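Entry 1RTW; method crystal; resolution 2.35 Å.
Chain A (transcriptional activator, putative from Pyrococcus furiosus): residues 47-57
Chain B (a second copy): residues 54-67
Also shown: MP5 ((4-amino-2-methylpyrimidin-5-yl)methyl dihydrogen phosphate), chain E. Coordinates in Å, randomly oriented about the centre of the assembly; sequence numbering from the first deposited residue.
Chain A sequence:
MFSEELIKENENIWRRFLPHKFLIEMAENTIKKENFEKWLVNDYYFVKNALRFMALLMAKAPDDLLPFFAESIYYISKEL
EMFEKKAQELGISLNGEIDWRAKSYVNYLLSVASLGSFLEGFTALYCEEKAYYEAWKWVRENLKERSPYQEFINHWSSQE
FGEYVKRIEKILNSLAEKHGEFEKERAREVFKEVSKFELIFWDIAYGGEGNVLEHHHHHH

Chain A (47-57) VKNALRFMALL
Chain B 54-67: MALLMAKAPDDLLP

Residues 47-57 of chain A lie within one continuous helix, with phi/psi near -65/-38 throughout. Chain B enters as a helix at Met B54; Lys B60 has phi/psi of -99/-5, Ala B61 and Pro B62 are extended (-75/154 and -65/151), Asp B63 to Leu B65 form a 3-10 segment, and a new helix starts at Leu B66. The two main helices run nearly antiparallel, their directions 153° apart and their axes approaching to 7.8 Å. The register is set by CA-CA distances of 4.2 Å for Arg A52 to Ala B59, 4.7 Å for Ala A55 to Ala B55, 6.0 Å for Leu A56 to Leu B56 and 7.4 Å for Lys A48 to Asp B63. Ala A55 and Ala B55 are both small, and Ala A55 CB lies 4.1 Å from Ala B55 CB, while Ala A55 O is 3.3 Å from the same Ala B55 CB; at the closer pair, Arg A52 to Ala B59, the small residue is Ala B59 alone.

Polar contacts centre on Arg A52, whose chi1 to chi3 are m, t, t, with chi4 at 101°. Its CA-to-CB bond points sideways, yet the extended chain carries the guanidinium to the turn of chain B. There Arg A52 NH2 donates to Asp B63 OD1 at 2.7 Å (angle 163°) and to Ala B61 O at 2.9 Å (158°). The former belongs to a salt bridge; the latter satisfies a carbonyl of the loop. Two weak hydrogen bonds supplement these: Arg A52 NE reaches Ala B61 O at 3.4 Å with an angle of 137°, and Arg A52 NH1 reaches Asp B63 OD1 at 3.3 Å with 128°. Both acceptors lie at the guanidinium edge, near its plane, as the N-H directions require, while Leu B66 CD1 covers one face, 3.8 Å from Arg A52 NH2. Arg A52 NH1 also makes a weak bond within chain A, to Asn A49 OD1 at 3.1 Å (131°). The 3.4 Å approach of Arg A52 NH2 to Asp B63 N pairs two donors and is no hydrogen bond.

The second carboxylate oxygen of Asp B63 (chi1 m, chi2 -13°) is also engaged: Lys A48 NZ donates to Asp B63 OD2 at 3.2 Å, forming a salt bridge. Lys A48 has rotamer m, t, m, t, so one carboxylate receives two basic side chains, spaced four residues apart on the helix.

Within chain B, Ala B61 N donates to Met B58 O at 3.1 Å and Leu B65 N to Pro B62 O at 2.9 Å.

Apolar packing fills the remainder. Leu A56 (m, t) places CG 3.6 Å from Ala B59 CB, and its CD2 4.2 Å from CD2 of Leu B56, likewise m, t. Selenomethionine Met B58 is extended (t, t, t): its CG lies 3.9 Å from Ala A55 CB and its CE 4.1 Å from Leu A51 CG. Altogether the stretches bury 624 Å², both sides summed.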

# COMPACT_ATOMS: atom_id res chain seq x y z
N VAL A 47 -0.66 -20.59 1.89
CA VAL A 47 -1.86 -20.28 2.65
C VAL A 47 -1.69 -19.11 3.62
O VAL A 47 -2.60 -18.30 3.77
CB VAL A 47 -2.41 -21.52 3.39
CG1 VAL A 47 -3.61 -21.14 4.25
CG2 VAL A 47 -2.84 -22.59 2.38
N LYS A 48 -0.53 -19.00 4.24
CA LYS A 48 -0.28 -17.90 5.16
C LYS A 48 -0.32 -16.58 4.41
O LYS A 48 -0.96 -15.62 4.83
CB LYS A 48 1.07 -18.06 5.85
CG LYS A 48 1.06 -19.06 6.99
CD LYS A 48 2.42 -19.17 7.66
CE LYS A 48 3.46 -19.69 6.68
NZ LYS A 48 4.80 -19.77 7.30
N ASN A 49 0.35 -16.56 3.28
CA ASN A 49 0.40 -15.36 2.47
C ASN A 49 -0.91 -15.05 1.74
O ASN A 49 -1.26 -13.89 1.55
CB ASN A 49 1.59 -15.45 1.52
CG ASN A 49 2.91 -15.27 2.25
OD1 ASN A 49 3.27 -14.16 2.62
ND2 ASN A 49 3.62 -16.38 2.49
N ALA A 50 -1.66 -16.09 1.38
CA ALA A 50 -2.95 -15.90 0.72
C ALA A 50 -3.83 -15.09 1.69
O ALA A 50 -4.65 -14.27 1.28
CB ALA A 50 -3.58 -17.24 0.42
N LEU A 51 -3.59 -15.30 2.98
CA LEU A 51 -4.32 -14.61 4.04
C LEU A 51 -3.97 -13.11 4.05
O LEU A 51 -4.82 -12.26 4.33
CB LEU A 51 -3.99 -15.25 5.39
CG LEU A 51 -5.03 -16.10 6.13
CD1 LEU A 51 -5.97 -16.81 5.16
CD2 LEU A 51 -4.33 -17.11 7.09
N ARG A 52 -2.70 -12.79 3.78
CA ARG A 52 -2.27 -11.40 3.74
C ARG A 52 -2.83 -10.77 2.48
O ARG A 52 -3.21 -9.60 2.46
CB ARG A 52 -0.75 -11.29 3.76
CG ARG A 52 -0.10 -11.74 5.06
CD ARG A 52 1.39 -11.50 5.01
NE ARG A 52 2.02 -11.76 6.30
CZ ARG A 52 2.69 -12.87 6.58
NH1 ARG A 52 2.83 -13.82 5.66
NH2 ARG A 52 3.13 -13.08 7.82
N PHE A 53 -2.88 -11.58 1.42
CA PHE A 53 -3.42 -11.18 0.13
C PHE A 53 -4.91 -10.81 0.29
O PHE A 53 -5.37 -9.79 -0.22
CB PHE A 53 -3.27 -12.38 -0.84
CG PHE A 53 -4.08 -12.25 -2.10
CD1 PHE A 53 -3.78 -11.28 -3.04
CD2 PHE A 53 -5.15 -13.10 -2.34
CE1 PHE A 53 -4.52 -11.16 -4.20
CE2 PHE A 53 -5.90 -12.99 -3.50
CZ PHE A 53 -5.59 -12.01 -4.43
N MSE A 54 -5.64 -11.64 1.02
CA MSE A 54 -7.06 -11.42 1.26
C MSE A 54 -7.31 -10.19 2.12
O MSE A 54 -8.29 -9.48 1.91
CB MSE A 54 -7.68 -12.65 1.90
CG MSE A 54 -7.82 -13.82 0.97
SE MSE A 54 -8.31 -15.41 1.96
CE MSE A 54 -10.20 -15.07 2.13
N ALA A 55 -6.43 -9.96 3.09
CA ALA A 55 -6.56 -8.80 3.97
C ALA A 55 -6.32 -7.52 3.18
O ALA A 55 -6.98 -6.52 3.39
CB ALA A 55 -5.60 -8.88 5.15
N LEU A 56 -5.37 -7.57 2.26
CA LEU A 56 -5.08 -6.40 1.43
C LEU A 56 -6.29 -6.06 0.57
O LEU A 56 -6.60 -4.89 0.36
CB LEU A 56 -3.86 -6.64 0.54
CG LEU A 56 -2.49 -6.45 1.20
CD1 LEU A 56 -1.39 -6.85 0.22
CD2 LEU A 56 -2.31 -5.00 1.61
N LEU A 57 -6.97 -7.09 0.08
CA LEU A 57 -8.15 -6.89 -0.74
C LEU A 57 -9.26 -6.30 0.12
O LEU A 57 -9.99 -5.41 -0.32
CB LEU A 57 -8.62 -8.21 -1.34
CG LEU A 57 -7.72 -8.82 -2.41
CD1 LEU A 57 -8.37 -10.10 -2.93
CD2 LEU A 57 -7.52 -7.82 -3.55
N MSE B 54 -7.31 -2.63 10.29
CA MSE B 54 -6.82 -3.87 10.87
C MSE B 54 -6.37 -4.84 9.79
O MSE B 54 -5.45 -5.63 10.00
CB MSE B 54 -7.92 -4.53 11.70
CG MSE B 54 -8.34 -3.75 12.93
SE MSE B 54 -9.93 -4.52 13.70
CE MSE B 54 -9.09 -6.05 14.52
N ALA B 55 -7.03 -4.81 8.64
CA ALA B 55 -6.69 -5.70 7.55
C ALA B 55 -5.34 -5.25 6.96
O ALA B 55 -4.51 -6.06 6.56
CB ALA B 55 -7.79 -5.69 6.51
N LEU B 56 -5.10 -3.95 6.93
CA LEU B 56 -3.84 -3.43 6.44
C LEU B 56 -2.71 -3.88 7.36
O LEU B 56 -1.64 -4.27 6.88
CB LEU B 56 -3.91 -1.93 6.36
CG LEU B 56 -4.69 -1.47 5.13
CD1 LEU B 56 -4.87 0.02 5.17
CD2 LEU B 56 -3.95 -1.88 3.88
N LEU B 57 -2.97 -3.88 8.67
CA LEU B 57 -1.98 -4.31 9.64
C LEU B 57 -1.73 -5.80 9.48
O LEU B 57 -0.59 -6.25 9.49
CB LEU B 57 -2.47 -4.02 11.06
CG LEU B 57 -2.48 -2.57 11.51
CD1 LEU B 57 -3.04 -2.47 12.93
CD2 LEU B 57 -1.08 -1.99 11.45
N MSE B 58 -2.81 -6.56 9.27
CA MSE B 58 -2.71 -8.01 9.09
C MSE B 58 -1.73 -8.39 7.98
O MSE B 58 -0.88 -9.26 8.16
CB MSE B 58 -4.08 -8.64 8.82
CG MSE B 58 -4.01 -10.12 8.48
SE MSE B 58 -5.75 -11.02 8.52
CE MSE B 58 -5.11 -12.84 8.63
N ALA B 59 -1.84 -7.70 6.85
CA ALA B 59 -0.98 -7.96 5.71
C ALA B 59 0.51 -7.78 6.00
O ALA B 59 1.35 -8.43 5.37
CB ALA B 59 -1.40 -7.08 4.57
N LYS B 60 0.83 -6.90 6.94
CA LYS B 60 2.20 -6.58 7.33
C LYS B 60 2.63 -7.31 8.59
O LYS B 60 3.77 -7.16 9.02
CB LYS B 60 2.31 -5.09 7.66
CG LYS B 60 2.51 -4.14 6.52
CD LYS B 60 2.79 -2.75 7.11
CE LYS B 60 2.97 -1.69 6.03
NZ LYS B 60 3.05 -0.33 6.64
N ALA B 61 1.71 -8.04 9.22
CA ALA B 61 2.03 -8.72 10.48
C ALA B 61 2.88 -9.98 10.39
O ALA B 61 2.89 -10.67 9.38
CB ALA B 61 0.73 -9.04 11.25
N PRO B 62 3.61 -10.29 11.48
CA PRO B 62 4.48 -11.47 11.56
C PRO B 62 3.62 -12.74 11.50
O PRO B 62 2.46 -12.73 11.93
CB PRO B 62 5.13 -11.33 12.93
CG PRO B 62 5.13 -9.82 13.16
CD PRO B 62 3.75 -9.45 12.68
N ASP B 63 4.17 -13.83 10.98
CA ASP B 63 3.44 -15.10 10.87
C ASP B 63 2.67 -15.51 12.12
O ASP B 63 1.53 -15.96 12.02
CB ASP B 63 4.37 -16.26 10.49
CG ASP B 63 4.72 -16.27 9.02
OD1 ASP B 63 4.08 -15.55 8.22
OD2 ASP B 63 5.66 -17.01 8.66
N ASP B 64 3.29 -15.37 13.30
CA ASP B 64 2.65 -15.78 14.56
C ASP B 64 1.44 -14.94 15.01
O ASP B 64 0.79 -15.27 16.01
CB ASP B 64 3.69 -15.92 15.68
CG ASP B 64 4.34 -14.59 16.09
OD1 ASP B 64 4.05 -13.54 15.48
OD2 ASP B 64 5.15 -14.61 17.05
N LEU B 65 1.14 -13.89 14.27
CA LEU B 65 0.02 -13.00 14.58
C LEU B 65 -1.14 -13.16 13.61
O LEU B 65 -2.23 -12.62 13.84
CB LEU B 65 0.50 -11.55 14.60
CG LEU B 65 0.78 -10.90 15.95
CD1 LEU B 65 1.20 -11.90 17.02
CD2 LEU B 65 1.82 -9.83 15.76
N LEU B 66 -0.93 -13.90 12.52
CA LEU B 66 -1.98 -14.11 11.54
C LEU B 66 -3.28 -14.63 12.15
O LEU B 66 -4.35 -14.11 11.84
CB LEU B 66 -1.50 -15.00 10.39
CG LEU B 66 -0.37 -14.35 9.59
CD1 LEU B 66 0.09 -15.26 8.46
CD2 LEU B 66 -0.83 -13.02 9.02
N PRO B 67 -3.21 -15.64 13.04
CA PRO B 67 -4.42 -16.18 13.67
C PRO B 67 -5.14 -15.12 14.52
O PRO B 67 -6.37 -15.03 14.51
CB PRO B 67 -3.87 -17.31 14.57
CG PRO B 67 -2.64 -17.75 13.84
CD PRO B 67 -2.02 -16.42 13.45
C1 MP5 E . -4.83 -22.58 -3.11
C2 MP5 E . -3.81 -23.25 -2.37
C3 MP5 E . -6.16 -22.37 -2.53
N1 MP5 E . -4.03 -23.72 -1.11
N2 MP5 E . -2.54 -23.44 -2.94
C4 MP5 E . -2.28 -22.99 -4.20
C5 MP5 E . -0.88 -23.22 -4.78
N3 MP5 E . -3.25 -22.32 -4.99
C6 MP5 E . -4.51 -22.14 -4.40
O1 MP5 E . -6.27 -21.20 -1.84
P1 MP5 E . -6.79 -21.25 -0.32
O2 MP5 E . -5.91 -19.99 0.10
O3 MP5 E . -6.14 -22.41 0.59
O4 MP5 E . -8.19 -21.13 -0.20